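Local coordinates for single-strand DNA-binding protein (Agrobacterium tumefaciens, PDB 3BTP), which binds single-stranded but not double-stranded DNA, whatever its sequence, and mediates nuclear uptake of the single-stranded T-DNA copies, at residues 165-179 with 189-201. Numbering follows the deposited sequence.
Unlike the reference sequence in segment 165-179: L171 (reference Ile).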
ATOM      1  N   ALA A 165       5.922   3.105  13.079  1.00 19.23           N
ATOM      2  CA  ALA A 165       7.201   3.276  12.440  1.00 19.52           C
ATOM      3  C   ALA A 165       8.215   2.261  12.908  1.00 18.72           C
ATOM      4  O   ALA A 165       8.999   1.750  12.107  1.00 19.31           O
ATOM      5  CB  ALA A 165       7.772   4.826  12.616  1.00 19.53           C
ATOM      6  N   PHE A 166       8.245   2.000  14.222  1.00 19.84           N
ATOM      7  CA  PHE A 166       9.148   1.007  14.797  1.00 18.97           C
ATOM      8  C   PHE A 166       8.905  -0.400  14.214  1.00 21.27           C
ATOM      9  O   PHE A 166       9.833  -1.062  13.734  1.00 21.78           O
ATOM     10  CB  PHE A 166       8.975   0.974  16.313  1.00 17.61           C
ATOM     11  CG  PHE A 166      10.010   0.071  17.022  1.00 20.24           C
ATOM     12  CD1 PHE A 166      11.274   0.534  17.358  1.00 21.23           C
ATOM     13  CD2 PHE A 166       9.703  -1.203  17.366  1.00 20.01           C
ATOM     14  CE1 PHE A 166      12.204  -0.322  17.974  1.00 21.92           C
ATOM     15  CE2 PHE A 166      10.625  -2.028  17.978  1.00 19.00           C
ATOM     16  CZ  PHE A 166      11.866  -1.581  18.264  1.00 18.46           C
ATOM     17  N   GLU A 167       7.664  -0.884  14.283  1.00 21.57           N
ATOM     18  CA  GLU A 167       7.356  -2.241  13.774  1.00 23.77           C
ATOM     19  C   GLU A 167       7.512  -2.352  12.259  1.00 24.17           C
ATOM     20  O   GLU A 167       7.718  -3.455  11.735  1.00 26.78           O
ATOM     21  CB  GLU A 167       5.964  -2.740  14.256  1.00 22.13           C
ATOM     22  CG  GLU A 167       6.041  -3.124  15.781  1.00 26.57           C
ATOM     23  CD  GLU A 167       7.088  -4.264  16.059  1.00 27.42           C
ATOM     24  OE1 GLU A 167       7.553  -4.922  15.086  1.00 31.36           O
ATOM     25  OE2 GLU A 167       7.432  -4.549  17.216  1.00 26.44           O
ATOM     26  N   ARG A 168       7.417  -1.242  11.556  1.00 23.59           N
ATOM     27  CA  ARG A 168       7.627  -1.240  10.099  1.00 24.71           C
ATOM     28  C   ARG A 168       9.095  -1.509   9.711  1.00 24.26           C
ATOM     29  O   ARG A 168       9.386  -1.869   8.564  1.00 24.11           O
ATOM     30  CB  ARG A 168       7.084   0.074   9.481  1.00 23.66           C
ATOM     31  CG  ARG A 168       7.575   0.477   8.068  1.00 26.24           C
ATOM     32  CD  ARG A 168       6.612  -0.088   7.077  1.00 28.43           C
ATOM     33  NE  ARG A 168       6.921  -0.103   5.620  1.00 25.68           N
ATOM     34  CZ  ARG A 168       7.661  -1.020   5.020  1.00 24.73           C
ATOM     35  NH1 ARG A 168       8.350  -1.919   5.723  1.00 22.26           N
ATOM     36  NH2 ARG A 168       7.740  -1.020   3.711  1.00 27.30           N
ATOM     37  N   ILE A 169      10.030  -1.366  10.649  1.00 25.20           N
ATOM     38  CA  ILE A 169      11.389  -1.844  10.376  1.00 23.79           C
ATOM     39  C   ILE A 169      11.314  -3.347  10.103  1.00 25.51           C
ATOM     40  O   ILE A 169      10.683  -4.124  10.867  1.00 26.18           O
ATOM     41  CB  ILE A 169      12.434  -1.497  11.461  1.00 25.06           C
ATOM     42  CG1 ILE A 169      12.530   0.056  11.731  1.00 24.79           C
ATOM     43  CG2 ILE A 169      13.826  -2.108  11.040  1.00 21.93           C
ATOM     44  CD1 ILE A 169      12.888   0.521  13.273  1.00 18.60           C
ATOM     45  N   ASP A 170      11.857  -3.791   8.985  1.00 26.91           N
ATOM     46  CA  ASP A 170      11.686  -5.217   8.667  1.00 31.26           C
ATOM     47  C   ASP A 170      12.950  -6.003   9.043  1.00 31.79           C
ATOM     48  O   ASP A 170      14.035  -5.446   9.081  1.00 30.49           O
ATOM     49  CB  ASP A 170      11.321  -5.458   7.201  1.00 31.31           C
ATOM     50  CG  ASP A 170      12.420  -5.049   6.290  1.00 36.55           C
ATOM     51  OD1 ASP A 170      12.981  -3.964   6.553  1.00 38.77           O
ATOM     52  OD2 ASP A 170      12.761  -5.822   5.338  1.00 46.43           O
ATOM     53  N   LEU A 171      12.789  -7.275   9.372  1.00 34.06           N
ATOM     54  CA  LEU A 171      13.983  -8.091   9.622  1.00 38.01           C
ATOM     55  C   LEU A 171      14.518  -8.704   8.329  1.00 38.62           C
ATOM     56  O   LEU A 171      13.759  -9.332   7.572  1.00 37.70           O
ATOM     57  CB  LEU A 171      13.705  -9.203  10.654  1.00 39.12           C
ATOM     58  CG  LEU A 171      12.953  -8.513  11.819  1.00 40.77           C
ATOM     59  CD1 LEU A 171      12.252  -9.581  12.560  1.00 45.26           C
ATOM     60  CD2 LEU A 171      13.865  -7.685  12.754  1.00 40.65           C
ATOM     61  N   PRO A 172      15.824  -8.548   8.110  1.00 40.46           N
ATOM     62  CA  PRO A 172      16.576  -9.270   7.095  1.00 42.39           C
ATOM     63  C   PRO A 172      16.227 -10.746   7.069  1.00 43.89           C
ATOM     64  O   PRO A 172      16.188 -11.408   8.123  1.00 42.99           O
ATOM     65  CB  PRO A 172      18.021  -9.060   7.530  1.00 42.81           C
ATOM     66  CG  PRO A 172      17.989  -7.663   8.083  1.00 43.80           C
ATOM     67  CD  PRO A 172      16.679  -7.615   8.857  1.00 40.33           C
ATOM     68  N   GLU A 173      15.865 -11.188   5.859  1.00 46.79           N
ATOM     69  CA  GLU A 173      15.829 -12.593   5.411  1.00 50.07           C
ATOM     70  C   GLU A 173      16.778 -13.569   6.152  1.00 49.76           C
ATOM     71  O   GLU A 173      16.345 -14.607   6.614  1.00 49.28           O
ATOM     72  CB  GLU A 173      16.134 -12.643   3.888  1.00 51.50           C
ATOM     73  CG  GLU A 173      16.337 -14.076   3.290  1.00 56.96           C
ATOM     74  CD  GLU A 173      15.236 -15.056   3.730  1.00 63.61           C
ATOM     75  OE1 GLU A 173      14.097 -14.574   4.005  1.00 66.27           O
ATOM     76  OE2 GLU A 173      15.512 -16.290   3.819  1.00 65.79           O
ATOM     77  N   GLN A 174      18.052 -13.221   6.258  1.00 50.64           N
ATOM     78  CA  GLN A 174      19.030 -14.148   6.803  1.00 52.62           C
ATOM     79  C   GLN A 174      18.849 -14.276   8.297  1.00 51.91           C
ATOM     80  O   GLN A 174      18.825 -15.386   8.838  1.00 51.46           O
ATOM     81  CB  GLN A 174      20.473 -13.732   6.451  1.00 53.18           C
ATOM     82  CG  GLN A 174      20.871 -13.924   4.947  1.00 59.69           C
ATOM     83  CD  GLN A 174      20.306 -15.210   4.245  1.00 66.93           C
ATOM     84  OE1 GLN A 174      20.816 -16.341   4.421  1.00 68.60           O
ATOM     85  NE2 GLN A 174      19.268 -15.013   3.419  1.00 68.72           N
ATOM     86  N   LEU A 175      18.705 -13.120   8.938  1.00 51.70           N
ATOM     87  CA  LEU A 175      18.451 -13.019  10.368  1.00 51.30           C
ATOM     88  C   LEU A 175      17.156 -13.731  10.717  1.00 51.05           C
ATOM     89  O   LEU A 175      17.145 -14.567  11.608  1.00 51.13           O
ATOM     90  CB  LEU A 175      18.425 -11.549  10.782  1.00 50.87           C
ATOM     91  CG  LEU A 175      18.459 -11.076  12.232  1.00 51.77           C
ATOM     92  CD1 LEU A 175      18.564  -9.565  12.180  1.00 49.96           C
ATOM     93  CD2 LEU A 175      17.211 -11.475  13.040  1.00 51.16           C
ATOM     94  N   ALA A 176      16.075 -13.454  10.000  1.00 51.35           N
ATOM     95  CA  ALA A 176      14.844 -14.186  10.265  1.00 52.48           C
ATOM     96  C   ALA A 176      15.093 -15.721  10.300  1.00 53.09           C
ATOM     97  O   ALA A 176      14.830 -16.355  11.317  1.00 52.54           O
ATOM     98  CB  ALA A 176      13.711 -13.780   9.280  1.00 51.42           C
ATOM     99  N   ALA A 177      15.645 -16.287   9.214  1.00 54.16           N
ATOM    100  CA  ALA A 177      15.925 -17.748   9.063  1.00 54.96           C
ATOM    101  C   ALA A 177      16.702 -18.388  10.246  1.00 55.81           C
ATOM    102  O   ALA A 177      16.292 -19.405  10.828  1.00 55.81           O
ATOM    103  CB  ALA A 177      16.653 -18.024   7.693  1.00 54.69           C
ATOM    104  N   GLN A 178      17.809 -17.743  10.575  1.00 56.94           N
ATOM    105  CA  GLN A 178      18.707 -18.005  11.718  1.00 58.66           C
ATOM    106  C   GLN A 178      18.093 -17.670  13.097  1.00 58.80           C
ATOM    107  O   GLN A 178      18.598 -16.782  13.749  1.00 60.16           O
ATOM    108  CB  GLN A 178      19.922 -17.065  11.490  1.00 57.82           C
ATOM    109  CG  GLN A 178      20.894 -16.825  12.628  1.00 59.45           C
ATOM    110  CD  GLN A 178      21.464 -15.383  12.682  1.00 60.37           C
ATOM    111  OE1 GLN A 178      21.562 -14.804  13.767  1.00 61.18           O
ATOM    112  NE2 GLN A 178      21.843 -14.809  11.517  1.00 60.78           N
ATOM    113  N   LEU A 179      17.030 -18.332  13.562  1.00 59.03           N
ATOM    114  CA  LEU A 179      16.187 -17.690  14.621  1.00 59.33           C
ATOM    115  C   LEU A 179      14.767 -18.287  14.704  1.00 58.94           C
ATOM    116  O   LEU A 179      14.205 -18.755  13.698  1.00 58.98           O
ATOM    117  CB  LEU A 179      16.089 -16.169  14.347  1.00 58.93           C
ATOM    118  CG  LEU A 179      16.041 -14.978  15.309  1.00 59.15           C
ATOM    119  CD1 LEU A 179      17.439 -14.505  15.833  1.00 54.74           C
ATOM    120  CD2 LEU A 179      15.325 -13.845  14.591  1.00 57.03           C
ATOM    121  N   LYS A 189      12.497 -11.184  21.519  1.00 42.31           N
ATOM    122  CA  LYS A 189      13.630 -10.438  22.081  1.00 41.02           C
ATOM    123  C   LYS A 189      14.608  -9.949  21.013  1.00 39.15           C
ATOM    124  O   LYS A 189      14.985  -8.789  21.030  1.00 39.63           O
ATOM    125  CB  LYS A 189      14.376 -11.230  23.177  1.00 42.38           C
ATOM    126  CG  LYS A 189      15.453 -10.375  23.881  1.00 43.42           C
ATOM    127  CD  LYS A 189      15.901 -10.933  25.205  1.00 47.36           C
ATOM    128  CE  LYS A 189      16.481  -9.801  26.144  1.00 49.36           C
ATOM    129  NZ  LYS A 189      17.982  -9.563  26.028  1.00 47.77           N
ATOM    130  N   GLN A 190      15.000 -10.817  20.087  1.00 37.78           N
ATOM    131  CA  GLN A 190      16.085 -10.507  19.127  1.00 37.21           C
ATOM    132  C   GLN A 190      15.571  -9.627  17.974  1.00 35.44           C
ATOM    133  O   GLN A 190      16.287  -8.740  17.476  1.00 34.40           O
ATOM    134  CB  GLN A 190      16.769 -11.777  18.566  1.00 37.99           C
ATOM    135  CG  GLN A 190      17.275 -12.790  19.618  1.00 40.95           C
ATOM    136  CD  GLN A 190      18.782 -13.193  19.505  1.00 47.92           C
ATOM    137  OE1 GLN A 190      19.325 -13.788  20.445  1.00 51.06           O
ATOM    138  NE2 GLN A 190      19.445 -12.890  18.373  1.00 47.56           N
ATOM    139  N   CYS A 191      14.343  -9.892  17.551  1.00 33.76           N
ATOM    140  CA  CYS A 191      13.657  -8.994  16.626  1.00 34.03           C
ATOM    141  C   CYS A 191      13.593  -7.563  17.169  1.00 31.76           C
ATOM    142  O   CYS A 191      13.949  -6.625  16.465  1.00 30.07           O
ATOM    143  CB  CYS A 191      12.250  -9.517  16.336  1.00 34.21           C
ATOM    144  SG  CYS A 191      12.273 -10.847  15.126  1.00 39.69           S
ATOM    145  N   PHE A 192      13.170  -7.419  18.429  1.00 30.96           N
ATOM    146  CA  PHE A 192      13.116  -6.115  19.104  1.00 31.32           C
ATOM    147  C   PHE A 192      14.510  -5.408  19.192  1.00 31.53           C
ATOM    148  O   PHE A 192      14.659  -4.196  18.879  1.00 30.71           O
ATOM    149  CB  PHE A 192      12.426  -6.246  20.485  1.00 31.01           C
ATOM    150  CG  PHE A 192      12.414  -4.980  21.251  1.00 32.00           C
ATOM    151  CD1 PHE A 192      11.493  -3.990  20.964  1.00 31.02           C
ATOM    152  CD2 PHE A 192      13.385  -4.742  22.250  1.00 32.82           C
ATOM    153  CE1 PHE A 192      11.524  -2.769  21.658  1.00 30.52           C
ATOM    154  CE2 PHE A 192      13.413  -3.569  22.935  1.00 30.52           C
ATOM    155  CZ  PHE A 192      12.444  -2.576  22.635  1.00 32.26           C
ATOM    156  N   GLN A 193      15.531  -6.187  19.544  1.00 32.01           N
ATOM    157  CA  GLN A 193      16.879  -5.666  19.693  1.00 34.15           C
ATOM    158  C   GLN A 193      17.343  -5.294  18.311  1.00 30.95           C
ATOM    159  O   GLN A 193      17.952  -4.250  18.134  1.00 31.24           O
ATOM    160  CB  GLN A 193      17.874  -6.684  20.384  1.00 34.24           C
ATOM    161  CG  GLN A 193      17.697  -6.882  21.876  1.00 38.63           C
ATOM    162  CD  GLN A 193      18.668  -7.966  22.544  1.00 40.89           C
ATOM    163  OE1 GLN A 193      19.083  -8.998  21.925  1.00 46.04           O
ATOM    164  NE2 GLN A 193      19.016  -7.705  23.821  1.00 45.71           N
ATOM    165  N   TYR A 194      17.057  -6.126  17.315  1.00 29.96           N
ATOM    166  CA  TYR A 194      17.407  -5.719  15.930  1.00 29.01           C
ATOM    167  C   TYR A 194      16.758  -4.370  15.508  1.00 28.55           C
ATOM    168  O   TYR A 194      17.438  -3.459  14.999  1.00 29.32           O
ATOM    169  CB  TYR A 194      17.082  -6.803  14.881  1.00 28.97           C
ATOM    170  CG  TYR A 194      17.421  -6.273  13.479  1.00 30.53           C
ATOM    171  CD1 TYR A 194      18.705  -6.415  12.948  1.00 30.16           C
ATOM    172  CD2 TYR A 194      16.471  -5.538  12.733  1.00 30.96           C
ATOM    173  CE1 TYR A 194      19.040  -5.911  11.642  1.00 30.38           C
ATOM    174  CE2 TYR A 194      16.772  -5.016  11.448  1.00 31.28           C
ATOM    175  CZ  TYR A 194      18.055  -5.194  10.920  1.00 32.41           C
ATOM    176  OH  TYR A 194      18.344  -4.669   9.675  1.00 33.09           O
ATOM    177  N   LYS A 195      15.427  -4.259  15.660  1.00 27.52           N
ATOM    178  CA  LYS A 195      14.723  -2.989  15.298  1.00 26.08           C
ATOM    179  C   LYS A 195      15.162  -1.789  16.177  1.00 25.84           C
ATOM    180  O   LYS A 195      15.246  -0.662  15.688  1.00 26.12           O
ATOM    181  CB  LYS A 195      13.188  -3.186  15.308  1.00 25.18           C
ATOM    182  CG  LYS A 195      12.667  -4.268  14.331  1.00 23.74           C
ATOM    183  CD  LYS A 195      11.139  -4.289  14.283  1.00 24.50           C
ATOM    184  CE  LYS A 195      10.657  -5.484  13.583  1.00 24.96           C
ATOM    185  NZ  LYS A 195       9.258  -5.324  13.070  1.00 24.73           N
ATOM    186  N   LEU A 196      15.412  -2.043  17.477  1.00 27.23           N
ATOM    187  CA  LEU A 196      15.916  -1.008  18.432  1.00 27.15           C
ATOM    188  C   LEU A 196      17.203  -0.346  17.936  1.00 26.50           C
ATOM    189  O   LEU A 196      17.339   0.888  18.008  1.00 26.38           O
ATOM    190  CB  LEU A 196      16.083  -1.570  19.863  1.00 27.10           C
ATOM    191  CG  LEU A 196      16.456  -0.607  20.999  1.00 29.32           C
ATOM    192  CD1 LEU A 196      15.310   0.432  21.250  1.00 32.04           C
ATOM    193  CD2 LEU A 196      16.862  -1.326  22.334  1.00 27.97           C
ATOM    194  N   GLU A 197      18.113  -1.113  17.332  1.00 27.26           N
ATOM    195  CA  GLU A 197      19.344  -0.481  16.835  1.00 28.51           C
ATOM    196  C   GLU A 197      19.146   0.330  15.566  1.00 26.98           C
ATOM    197  O   GLU A 197      19.742   1.331  15.387  1.00 27.20           O
ATOM    198  CB  GLU A 197      20.435  -1.490  16.583  1.00 30.03           C
ATOM    199  CG  GLU A 197      20.310  -2.761  17.309  1.00 38.25           C
ATOM    200  CD  GLU A 197      21.659  -3.451  17.376  1.00 49.42           C
ATOM    201  OE1 GLU A 197      22.182  -3.835  16.270  1.00 52.03           O
ATOM    202  OE2 GLU A 197      22.198  -3.546  18.528  1.00 50.86           O
ATOM    203  N   VAL A 198      18.305  -0.134  14.657  1.00 27.38           N
ATOM    204  CA  VAL A 198      17.937   0.654  13.490  1.00 26.12           C
ATOM    205  C   VAL A 198      17.257   1.930  13.965  1.00 25.96           C
ATOM    206  O   VAL A 198      17.597   3.019  13.528  1.00 26.21           O
ATOM    207  CB  VAL A 198      17.053  -0.183  12.569  1.00 26.20           C
ATOM    208  CG1 VAL A 198      16.670   0.595  11.337  1.00 24.56           C
ATOM    209  CG2 VAL A 198      17.861  -1.448  12.203  1.00 29.40           C
ATOM    210  N   TRP A 199      16.313   1.781  14.884  1.00 24.23           N
ATOM    211  CA  TRP A 199      15.502   2.898  15.359  1.00 23.96           C
ATOM    212  C   TRP A 199      16.387   3.967  16.010  1.00 24.52           C
ATOM    213  O   TRP A 199      16.307   5.150  15.666  1.00 25.28           O
ATOM    214  CB  TRP A 199      14.545   2.301  16.410  1.00 22.66           C
ATOM    215  CG  TRP A 199      13.741   3.284  17.174  1.00 22.75           C
ATOM    216  CD1 TRP A 199      13.969   3.731  18.457  1.00 19.32           C
ATOM    217  CD2 TRP A 199      12.524   3.909  16.735  1.00 19.96           C
ATOM    218  NE1 TRP A 199      12.993   4.595  18.820  1.00 20.21           N
ATOM    219  CE2 TRP A 199      12.083   4.728  17.794  1.00 19.67           C
ATOM    220  CE3 TRP A 199      11.735   3.802  15.574  1.00 19.66           C
ATOM    221  CZ2 TRP A 199      10.883   5.441  17.733  1.00 19.16           C
ATOM    222  CZ3 TRP A 199      10.554   4.553  15.491  1.00 20.36           C
ATOM    223  CH2 TRP A 199      10.134   5.339  16.570  1.00 21.76           C
ATOM    224  N   ASN A 200      17.208   3.543  16.978  1.00 26.18           N
ATOM    225  CA  ASN A 200      18.221   4.399  17.671  1.00 28.15           C
ATOM    226  C   ASN A 200      19.207   5.115  16.768  1.00 28.51           C
ATOM    227  O   ASN A 200      19.462   6.338  16.900  1.00 30.45           O
ATOM    228  CB  ASN A 200      18.949   3.579  18.724  1.00 27.40           C
ATOM    229  CG  ASN A 200      18.121   3.427  19.953  1.00 31.25           C
ATOM    230  OD1 ASN A 200      18.429   2.631  20.838  1.00 32.31           O
ATOM    231  ND2 ASN A 200      17.025   4.217  20.027  1.00 29.94           N
ATOM    232  N   ARG A 201      19.740   4.377  15.818  1.00 29.88           N
ATOM    233  CA  ARG A 201      20.646   4.985  14.831  1.00 30.92           C
ATOM    234  C   ARG A 201      19.897   5.980  13.928  1.00 30.06           C
ATOM    235  O   ARG A 201      20.427   7.030  13.608  1.00 31.67           O
ATOM    236  CB  ARG A 201      21.370   3.893  14.018  1.00 30.65           C
ATOM    237  CG  ARG A 201      22.295   4.372  12.869  1.00 30.94           C
ATOM    238  CD  ARG A 201      22.340   3.336  11.703  1.00 34.49           C
ATOM    239  NE  ARG A 201      22.584   1.978  12.196  1.00 46.15           N
ATOM    240  CZ  ARG A 201      22.029   0.842  11.739  1.00 50.35           C
ATOM    241  NH1 ARG A 201      21.169   0.808  10.705  1.00 50.20           N
ATOM    242  NH2 ARG A 201      22.343  -0.296  12.349  1.00 52.49           N
TER
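F166, in helix 162-167, enters the surface of helix 186-206 as a knob in a hole made by F192, K195, L196 and W199; the extended linker that follows, leading to helix 173-177, runs antiparallel to helix 186-206. A flat ring suits the hole because it can offer an edge and a face at once. CG anti to the backbone N (chi1 -173°) turns it toward helix 186-206, where its CD1 edge meets the face of W199, 3.7 Å from CD2 of that indole, in an edge-to-face pair with planes at 74°. CB of K195 makes a CH-pi contact over one F166 face, and the F192 ring, lying obliquely by CZ of F166, completes an aromatic cluster. The W199 indole also meets the ring of Y152 of strand 149-153, and its NE1 is hydrogen-bonded to T211 O.

Apolar packing continues along the linker and into helix 173-177. Branched I169 reaches two residues, CG2 lying 3.9 Å from CG1 of V198 and CD1 near CB of W199. Y194 has a ring broad enough for three: L171 CD2 nears its CD2, L175 CD1 its CD1, and P172 CD lies 3.5 Å from its CZ.

The polar part belongs to K195, whose long aliphatic chain, extended beyond CG, crosses the apolar layer to bring its ammonium to the backbone between E167 and I169. NZ donates a hydrogen bond to E167 O at 2.8 Å, standing 30° out of the carbonyl plane, and a weak one to I169 O. Bent at chi2, the E167 side chain folds back to form a salt bridge, OE1 to K195 NZ at 2.7 Å, nearly along the C-O axis.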